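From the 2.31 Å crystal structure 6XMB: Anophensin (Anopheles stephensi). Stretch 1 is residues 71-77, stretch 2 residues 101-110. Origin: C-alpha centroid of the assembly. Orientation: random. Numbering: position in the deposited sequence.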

ATOM      1  N   ASP A  71      12.291   6.529   3.018  1.00 49.17           N
ATOM      2  CA  ASP A  71      11.882   6.942   4.349  1.00 51.20           C
ATOM      3  C   ASP A  71      10.716   7.921   4.294  1.00 45.92           C
ATOM      4  O   ASP A  71       9.808   7.856   5.127  1.00 47.54           O
ATOM      5  CB  ASP A  71      13.081   7.528   5.087  1.00 52.80           C
ATOM      6  CG  ASP A  71      13.920   6.450   5.746  1.00 62.74           C
ATOM      7  OD1 ASP A  71      13.425   5.843   6.722  1.00 67.48           O
ATOM      8  OD2 ASP A  71      15.055   6.170   5.281  1.00 65.61           O
ATOM      9  N   LEU A  72      10.728   8.844   3.328  1.00 47.05           N
ATOM     10  CA  LEU A  72       9.601   9.757   3.174  1.00 44.31           C
ATOM     11  C   LEU A  72       8.322   8.995   2.844  1.00 43.19           C
ATOM     12  O   LEU A  72       7.256   9.295   3.389  1.00 43.49           O
ATOM     13  CB  LEU A  72       9.903  10.794   2.089  1.00 41.02           C
ATOM     14  CG  LEU A  72      11.105  11.728   2.349  1.00 41.09           C
ATOM     15  CD1 LEU A  72      11.430  12.510   1.092  1.00 39.97           C
ATOM     16  CD2 LEU A  72      10.838  12.661   3.504  1.00 41.26           C
ATOM     17  N   GLU A  73       8.417   7.979   1.982  1.00 39.53           N
ATOM     18  CA  GLU A  73       7.227   7.229   1.592  1.00 41.16           C
ATOM     19  C   GLU A  73       6.698   6.381   2.744  1.00 45.84           C
ATOM     20  O   GLU A  73       5.474   6.283   2.928  1.00 43.72           O
ATOM     21  CB  GLU A  73       7.530   6.354   0.372  1.00 41.60           C
ATOM     22  CG  GLU A  73       6.317   5.678  -0.266  1.00 42.56           C
ATOM     23  CD  GLU A  73       5.937   4.332   0.371  1.00 46.34           C
ATOM     24  OE1 GLU A  73       4.722   4.089   0.558  1.00 47.72           O
ATOM     25  OE2 GLU A  73       6.837   3.515   0.651  1.00 48.70           O
ATOM     26  N   SER A  74       7.604   5.759   3.528  1.00 41.89           N
ATOM     27  CA  SER A  74       7.183   5.002   4.708  1.00 46.03           C
ATOM     28  C   SER A  74       6.466   5.909   5.694  1.00 46.78           C
ATOM     29  O   SER A  74       5.418   5.554   6.237  1.00 51.37           O
ATOM     30  CB  SER A  74       8.395   4.334   5.393  1.00 53.25           C
ATOM     31  OG  SER A  74       9.106   3.472   4.514  1.00 54.58           O
ATOM     32  N   THR A  75       7.010   7.107   5.921  1.00 45.87           N
ATOM     33  CA  THR A  75       6.361   8.068   6.810  1.00 47.30           C
ATOM     34  C   THR A  75       5.016   8.535   6.261  1.00 45.25           C
ATOM     35  O   THR A  75       4.100   8.823   7.034  1.00 48.78           O
ATOM     36  CB  THR A  75       7.281   9.269   7.027  1.00 46.41           C
ATOM     37  OG1 THR A  75       8.573   8.793   7.393  1.00 49.60           O
ATOM     38  CG2 THR A  75       6.755  10.185   8.126  1.00 49.94           C
ATOM     39  N   PHE A  76       4.880   8.634   4.939  1.00 45.12           N
ATOM     40  CA  PHE A  76       3.590   9.008   4.367  1.00 45.69           C
ATOM     41  C   PHE A  76       2.561   7.911   4.643  1.00 48.40           C
ATOM     42  O   PHE A  76       1.495   8.178   5.206  1.00 51.84           O
ATOM     43  CB  PHE A  76       3.767   9.319   2.863  1.00 41.59           C
ATOM     44  CG  PHE A  76       2.511   9.863   2.154  1.00 38.73           C
ATOM     45  CD1 PHE A  76       1.435  10.374   2.853  1.00 42.41           C
ATOM     46  CD2 PHE A  76       2.439   9.846   0.774  1.00 34.10           C
ATOM     47  CE1 PHE A  76       0.304  10.849   2.180  1.00 44.12           C
ATOM     48  CE2 PHE A  76       1.328  10.314   0.095  1.00 34.92           C
ATOM     49  CZ  PHE A  76       0.250  10.817   0.800  1.00 37.56           C
ATOM     50  N   TYR A  77       2.922   6.645   4.393  1.00 42.49           N
ATOM     51  CA  TYR A  77       1.995   5.539   4.678  1.00 46.47           C
ATOM     52  C   TYR A  77       1.644   5.421   6.156  1.00 53.85           C
ATOM     53  O   TYR A  77       0.526   4.999   6.493  1.00 58.65           O
ATOM     54  CB  TYR A  77       2.555   4.195   4.213  1.00 45.57           C
ATOM     55  CG  TYR A  77       1.445   3.158   4.149  1.00 53.19           C
ATOM     56  CD1 TYR A  77       0.407   3.296   3.223  1.00 50.11           C
ATOM     57  CD2 TYR A  77       1.399   2.085   5.029  1.00 58.25           C
ATOM     58  CE1 TYR A  77      -0.622   2.380   3.162  1.00 55.87           C
ATOM     59  CE2 TYR A  77       0.375   1.160   4.976  1.00 61.58           C
ATOM     60  CZ  TYR A  77      -0.638   1.315   4.037  1.00 62.08           C
ATOM     61  OH  TYR A  77      -1.675   0.422   3.951  1.00 67.13           O
ATOM     62  N   THR A 101       3.201  17.219   4.077  1.00 48.61           N
ATOM     63  CA  THR A 101       4.482  16.862   4.691  1.00 47.52           C
ATOM     64  C   THR A 101       5.351  16.040   3.738  1.00 45.33           C
ATOM     65  O   THR A 101       6.527  16.348   3.536  1.00 44.13           O
ATOM     66  CB  THR A 101       4.218  16.096   5.992  1.00 50.20           C
ATOM     67  OG1 THR A 101       3.525  16.946   6.917  1.00 54.48           O
ATOM     68  CG2 THR A 101       5.517  15.595   6.617  1.00 51.04           C
ATOM     69  N   TYR A 102       4.766  15.015   3.100  1.00 45.38           N
ATOM     70  CA  TYR A 102       5.513  14.158   2.176  1.00 41.82           C
ATOM     71  C   TYR A 102       5.967  14.915   0.937  1.00 42.93           C
ATOM     72  O   TYR A 102       7.111  14.762   0.496  1.00 43.05           O
ATOM     73  CB  TYR A 102       4.645  12.959   1.796  1.00 41.57           C
ATOM     74  CG  TYR A 102       5.111  12.092   0.625  1.00 40.59           C
ATOM     75  CD1 TYR A 102       6.166  11.170   0.777  1.00 36.87           C
ATOM     76  CD2 TYR A 102       4.453  12.148  -0.617  1.00 35.44           C
ATOM     77  CE1 TYR A 102       6.567  10.352  -0.274  1.00 33.45           C
ATOM     78  CE2 TYR A 102       4.838  11.342  -1.672  1.00 31.81           C
ATOM     79  CZ  TYR A 102       5.885  10.431  -1.503  1.00 34.20           C
ATOM     80  OH  TYR A 102       6.272   9.623  -2.568  1.00 30.77           O
ATOM     81  N   LEU A 103       5.082  15.718   0.343  1.00 42.47           N
ATOM     82  CA  LEU A 103       5.463  16.482  -0.837  1.00 40.82           C
ATOM     83  C   LEU A 103       6.496  17.537  -0.485  1.00 42.16           C
ATOM     84  O   LEU A 103       7.457  17.742  -1.229  1.00 41.10           O
ATOM     85  CB  LEU A 103       4.218  17.121  -1.469  1.00 40.20           C
ATOM     86  CG  LEU A 103       3.240  16.134  -2.103  1.00 39.43           C
ATOM     87  CD1 LEU A 103       2.022  16.843  -2.697  1.00 36.69           C
ATOM     88  CD2 LEU A 103       3.938  15.291  -3.149  1.00 35.94           C
ATOM     89  N   ASP A 104       6.324  18.225   0.640  1.00 44.07           N
ATOM     90  CA  ASP A 104       7.367  19.146   1.089  1.00 47.66           C
ATOM     91  C   ASP A 104       8.674  18.410   1.391  1.00 47.37           C
ATOM     92  O   ASP A 104       9.755  18.975   1.214  1.00 49.32           O
ATOM     93  CB  ASP A 104       6.895  19.928   2.318  1.00 51.56           C
ATOM     94  CG  ASP A 104       7.871  21.023   2.726  1.00 60.81           C
ATOM     95  OD1 ASP A 104       7.983  22.041   2.004  1.00 62.36           O
ATOM     96  OD2 ASP A 104       8.536  20.877   3.786  1.00 63.85           O
ATOM     97  N   GLY A 105       8.600  17.143   1.804  1.00 47.15           N
ATOM     98  CA  GLY A 105       9.823  16.374   1.993  1.00 44.43           C
ATOM     99  C   GLY A 105      10.546  16.100   0.688  1.00 44.49           C
ATOM    100  O   GLY A 105      11.765  16.273   0.587  1.00 48.71           O
ATOM    101  N   LEU A 106       9.804  15.679  -0.336  1.00 44.77           N
ATOM    102  CA  LEU A 106      10.420  15.417  -1.630  1.00 43.90           C
ATOM    103  C   LEU A 106      10.972  16.695  -2.232  1.00 46.29           C
ATOM    104  O   LEU A 106      11.999  16.670  -2.916  1.00 48.19           O
ATOM    105  CB  LEU A 106       9.399  14.798  -2.583  1.00 39.91           C
ATOM    106  CG  LEU A 106       8.770  13.453  -2.208  1.00 38.94           C
ATOM    107  CD1 LEU A 106       7.644  13.132  -3.185  1.00 34.71           C
ATOM    108  CD2 LEU A 106       9.811  12.357  -2.227  1.00 36.17           C
ATOM    109  N   LYS A 107      10.272  17.813  -2.017  1.00 45.30           N
ATOM    110  CA  LYS A 107      10.722  19.104  -2.521  1.00 47.68           C
ATOM    111  C   LYS A 107      12.075  19.474  -1.932  1.00 49.88           C
ATOM    112  O   LYS A 107      13.024  19.777  -2.664  1.00 50.63           O
ATOM    113  CB  LYS A 107       9.692  20.178  -2.185  1.00 48.32           C
ATOM    114  CG  LYS A 107       9.949  21.514  -2.860  1.00 50.34           C
ATOM    115  CD  LYS A 107       9.145  22.603  -2.196  1.00 53.57           C
ATOM    116  CE  LYS A 107       9.333  23.931  -2.899  1.00 59.71           C
ATOM    117  NZ  LYS A 107       8.850  25.047  -2.038  1.00 65.62           N
ATOM    118  N   LYS A 108      12.180  19.450  -0.602  1.00 46.74           N
ATOM    119  CA  LYS A 108      13.474  19.666   0.028  1.00 50.95           C
ATOM    120  C   LYS A 108      14.498  18.658  -0.481  1.00 50.47           C
ATOM    121  O   LYS A 108      15.656  19.010  -0.719  1.00 52.84           O
ATOM    122  CB  LYS A 108      13.337  19.600   1.550  1.00 49.96           C
ATOM    123  N   LEU A 109      14.090  17.401  -0.686  1.00 50.25           N
ATOM    124  CA  LEU A 109      15.063  16.406  -1.134  1.00 49.58           C
ATOM    125  C   LEU A 109      15.553  16.714  -2.542  1.00 51.05           C
ATOM    126  O   LEU A 109      16.731  16.508  -2.857  1.00 53.30           O
ATOM    127  CB  LEU A 109      14.466  15.001  -1.074  1.00 43.86           C
ATOM    128  CG  LEU A 109      15.310  13.909  -1.748  1.00 45.26           C
ATOM    129  CD1 LEU A 109      16.686  13.813  -1.093  1.00 47.38           C
ATOM    130  CD2 LEU A 109      14.597  12.586  -1.652  1.00 43.56           C
ATOM    131  N   ALA A 110      14.660  17.199  -3.409  1.00 46.26           N
ATOM    132  CA  ALA A 110      15.072  17.541  -4.765  1.00 49.82           C
ATOM    133  C   ALA A 110      16.103  18.662  -4.773  1.00 53.63           C
ATOM    134  O   ALA A 110      16.913  18.757  -5.702  1.00 55.77           O
ATOM    135  CB  ALA A 110      13.858  17.937  -5.600  1.00 47.13           C
TER

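Two helices run antiparallel here, their axes 9.6 Å apart at closest approach and their N-to-C directions 173° apart. No hydrogen bond crosses between them, so the contact rests on shape and apolar packing, and two residues carry most of it: Y102 from one helix and L72 from the other.

Y102 is the larger contributor. Its CA-to-CB bond points toward the opposing helix, and with chi1 in the t well the ring reaches across that helix and meets three of its residues, F76, L72 and E73. The first is F76, whose CA is 5.9 Å from the CA of Y102. The two rings form an offset stack, with centroids 4.6 Å apart and planes inclined by 24°; the closest atoms are F76 CD2 and Y102 CD2, at 3.4 Å. The offset leaves Y102 CB over the face of the F76 ring as well, 4.2 Å from its centroid, so F76 receives both the aromatic ring and the methylene that carries it. Farther along, the tyrosine ring meets backbone: Y102 CD1 is 3.4 Å from L72 O, and Y102 CE1 is 3.7 Å from E73 CA. That carbonyl oxygen already accepts the helical hydrogen bond from F76 N (N to O 2.9 Å), so the ring packs against a backbone that is already paired. The phenol oxygen, Y102 OH, finds its hydrogen bond elsewhere in the structure, which lets the apolar part of the ring serve this contact while its polar tip is satisfied.

L72 supplies the knob. Pointing toward the other helix in an m,t rotamer, its side chain sits in a hole made by Y102, G105, L106 and L109. L72 CB lies 4.0 Å from Y102 CD1, while L72 CD1 reaches deeper, 3.7 Å from L106 CD2 and 4.2 Å from L109 CD2. L106 leaves its backbone sideways, yet its end comes nearer and so helps line the hole.

G105 gives the hole its floor. L72 CD1 rests 3.7 Å from G105 C, a contact with bare backbone, and an ideal CB at this position would point toward the other helix and fall only 2.9 Å from L72 CD2, a clash. The absent side chain is thus part of the fit. Read as a rule, the contact pairs a leucine knob with a glycine-floored hole and sets beside it a tyrosine whose ring stacks, offset, on a phenylalanine while also packing against the backbone of L72 and E73.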